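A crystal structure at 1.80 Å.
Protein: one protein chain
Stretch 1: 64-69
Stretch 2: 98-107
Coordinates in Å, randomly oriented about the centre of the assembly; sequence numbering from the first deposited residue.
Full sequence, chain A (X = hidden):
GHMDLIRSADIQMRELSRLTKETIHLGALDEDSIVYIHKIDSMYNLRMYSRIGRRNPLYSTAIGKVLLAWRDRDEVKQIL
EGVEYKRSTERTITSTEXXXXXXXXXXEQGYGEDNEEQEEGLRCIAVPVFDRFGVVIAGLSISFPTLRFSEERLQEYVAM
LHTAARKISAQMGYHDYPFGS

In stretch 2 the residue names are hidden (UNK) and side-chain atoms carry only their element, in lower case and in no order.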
# COMPACT_ATOMS: atom_id res chain seq x y z
N GLY A 64 4.18 0.35 0.58
CA GLY A 64 5.55 0.45 0.04
C GLY A 64 5.64 -0.18 -1.33
O GLY A 64 6.19 0.42 -2.26
N LYS A 65 5.12 -1.38 -1.49
CA LYS A 65 5.14 -2.02 -2.79
C LYS A 65 4.45 -1.21 -3.87
O LYS A 65 4.93 -1.10 -5.01
CB LYS A 65 4.58 -3.40 -2.76
CG LYS A 65 5.50 -4.33 -1.86
CD LYS A 65 4.97 -5.75 -1.86
CE LYS A 65 5.59 -6.49 -0.63
NZ LYS A 65 4.99 -7.88 -0.44
N VAL A 66 3.29 -0.64 -3.54
CA VAL A 66 2.60 0.10 -4.60
C VAL A 66 3.25 1.45 -4.90
O VAL A 66 3.11 1.94 -6.02
CB VAL A 66 1.02 0.26 -4.37
CG1 VAL A 66 0.29 -1.13 -4.11
CG2 VAL A 66 0.71 1.29 -3.36
N LEU A 67 3.96 2.04 -3.94
CA LEU A 67 4.70 3.32 -4.14
C LEU A 67 5.93 3.16 -5.03
O LEU A 67 6.42 4.12 -5.63
CB LEU A 67 5.13 3.93 -2.84
CG LEU A 67 4.07 4.60 -1.97
CD1 LEU A 67 4.59 4.71 -0.53
CD2 LEU A 67 3.69 5.98 -2.56
N LEU A 68 6.41 1.93 -5.10
CA LEU A 68 7.53 1.56 -5.99
C LEU A 68 7.17 0.92 -7.31
O LEU A 68 7.95 1.07 -8.27
CB LEU A 68 8.50 0.60 -5.26
CG LEU A 68 9.12 1.14 -3.96
CD1 LEU A 68 10.04 0.04 -3.26
CD2 LEU A 68 9.92 2.48 -4.12
N ALA A 69 6.08 0.13 -7.36
CA ALA A 69 5.80 -0.75 -8.51
C ALA A 69 5.61 -0.06 -9.87
O ALA A 69 5.94 -0.64 -10.89
CB ALA A 69 4.64 -1.72 -8.23
N UNK A 98 15.42 -9.81 -4.94
CA UNK A 98 14.15 -10.50 -4.66
C UNK A 98 12.88 -9.61 -4.79
O UNK A 98 11.77 -10.10 -5.14
c UNK A 98 14.18 -11.20 -3.30
N UNK A 99 13.03 -8.31 -4.54
CA UNK A 99 11.84 -7.42 -4.55
C UNK A 99 11.36 -7.03 -5.93
O UNK A 99 10.13 -6.85 -6.15
c UNK A 99 12.12 -6.12 -3.72
c UNK A 99 9.86 -5.72 -2.67
c UNK A 99 10.99 -5.11 -3.49
c UNK A 99 11.60 -3.83 -2.78
N UNK A 100 12.32 -6.84 -6.85
CA UNK A 100 11.98 -6.33 -8.19
C UNK A 100 10.98 -7.23 -8.91
O UNK A 100 9.97 -6.74 -9.43
c UNK A 100 13.28 -3.57 -8.19
c UNK A 100 14.07 -4.81 -8.46
c UNK A 100 15.25 -4.45 -9.37
c UNK A 100 13.24 -6.01 -9.01
N UNK A 101 11.17 -8.57 -8.87
CA UNK A 101 10.13 -9.44 -9.44
C UNK A 101 8.78 -9.32 -8.71
O UNK A 101 7.73 -9.42 -9.33
c UNK A 101 12.33 -9.37 -8.42
c UNK A 101 12.19 -10.65 -9.29
c UNK A 101 10.73 -10.86 -9.28
N UNK A 102 8.79 -9.08 -7.39
CA UNK A 102 7.51 -8.88 -6.69
C UNK A 102 6.81 -7.59 -7.21
O UNK A 102 5.58 -7.57 -7.47
c UNK A 102 7.75 -8.86 -5.16
c UNK A 102 6.53 -8.33 -4.40
c UNK A 102 8.15 -10.29 -4.68
N UNK A 103 7.59 -6.55 -7.40
CA UNK A 103 7.05 -5.30 -7.94
C UNK A 103 6.44 -5.47 -9.34
O UNK A 103 5.44 -4.80 -9.69
c UNK A 103 8.11 -4.21 -7.91
c UNK A 103 7.57 -3.48 -5.51
c UNK A 103 8.65 -3.83 -6.52
c UNK A 103 9.55 -2.63 -6.78
N UNK A 104 7.03 -6.36 -10.14
CA UNK A 104 6.47 -6.72 -11.45
C UNK A 104 5.06 -7.27 -11.28
O UNK A 104 4.12 -6.86 -12.01
o UNK A 104 8.88 -6.09 -12.82
c UNK A 104 8.64 -7.30 -12.69
o UNK A 104 9.50 -8.18 -12.94
c UNK A 104 7.31 -7.79 -12.18
N UNK A 105 4.89 -8.20 -10.35
CA UNK A 105 3.57 -8.80 -10.11
C UNK A 105 2.59 -7.75 -9.58
O UNK A 105 1.40 -7.74 -9.98
o UNK A 105 2.44 -11.74 -10.83
c UNK A 105 3.68 -9.97 -9.15
n UNK A 105 0.43 -11.58 -9.81
c UNK A 105 2.37 -10.59 -8.74
c UNK A 105 1.74 -11.36 -9.88
N UNK A 106 3.07 -6.88 -8.68
CA UNK A 106 2.19 -5.81 -8.15
C UNK A 106 1.63 -4.95 -9.31
O UNK A 106 0.42 -4.73 -9.41
c UNK A 106 3.26 -5.77 -5.82
c UNK A 106 2.16 -3.67 -6.68
c UNK A 106 2.96 -4.94 -7.08
N UNK A 107 2.52 -4.46 -10.17
CA UNK A 107 2.09 -3.67 -11.34
C UNK A 107 1.10 -4.46 -12.21
O UNK A 107 -0.00 -3.94 -12.58
n UNK A 107 3.43 1.19 -16.35
c UNK A 107 3.00 -1.84 -12.94
c UNK A 107 3.98 0.64 -15.27
c UNK A 107 4.21 -1.38 -13.80
n UNK A 107 4.82 1.37 -14.53
c UNK A 107 3.30 -3.12 -12.13
n UNK A 107 3.70 -0.63 -14.97

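Position 98 has a single side-chain carbon and no branch. It is out of reach of stretch 1. One carbon beyond CA makes it Ala98.

Position 99 carries four carbons, forked at the second. Its CB points toward stretch 1, and one tip of the fork lies near Leu68. The fork at the second carbon identifies Leu99. The contact is Leu68 CD1 to Leu99 CD2, 4.2 Å.

Position 100 again has four carbons forked at the second. It makes no contact with stretch 1. It is Leu100.

Position 101 has three carbons that close a ring onto the backbone N. The ring is exposed and out of reach of stretch 1. That ring occurs only in proline, so this is Pro101. Its N has no hydrogen to give to the turn before, and the helix is kinked here.

Position 102 has one carbon carrying two more. One of these approaches the aliphatic part of Lys65. Branching at CB with carbon alone gives Val102. Lys65 CD lies 3.9 Å from Val102 CG1.

Position 103 has four carbons, forked at the second. Its CB points sideways, but the end of the side chain comes nearer to stretch 1 and reaches Lys65 and Leu68. It is Leu103. CD1 of Leu103 is 3.7 Å from CB of Leu68, and its CD2 is 3.6 Å from O of Lys65.

Position 104 has two carbons, the second carrying two oxygens. It is exposed and does not touch stretch 1. This carboxylate belongs to Asp104.

Position 105 has three carbons, the third carrying one oxygen and one nitrogen. Its end leads away from stretch 1. The amide at that length gives Gln105.

Position 106 has one carbon carrying two. Its CB points toward stretch 1, and the branches meet Lys65, Val66 and Ala69. It is Val106. Val106 CG1 lies 3.5 Å from Ala69 CB and 4.1 Å from Val66 CG1.

Position 107 has three carbons, a nitrogen, then a carbon with two more nitrogens. The chain passes close to the backbone O of Ala69. This guanidinium marks Arg107. Arg107 CD is 3.5 Å from Ala69 O, a contact without a hydrogen bond.

The two helices cross at 84°, with axes 9.0 Å apart at closest approach. Ala69 sits where the backbones come nearest: its CA is 4.8 Å from CA of Leu103. Ala69 CB lies 3.5 Å from Leu103 O and points toward the other helix. Leu103 and Val106 pack against Ala69. Leu68 packs on Leu103 and Leu99, and Val66 on Val106. No hydrogen bond joins the stretches, so the contact rests on close packing.

Stretch 2, residues 98-107: ALLPVLDQVR
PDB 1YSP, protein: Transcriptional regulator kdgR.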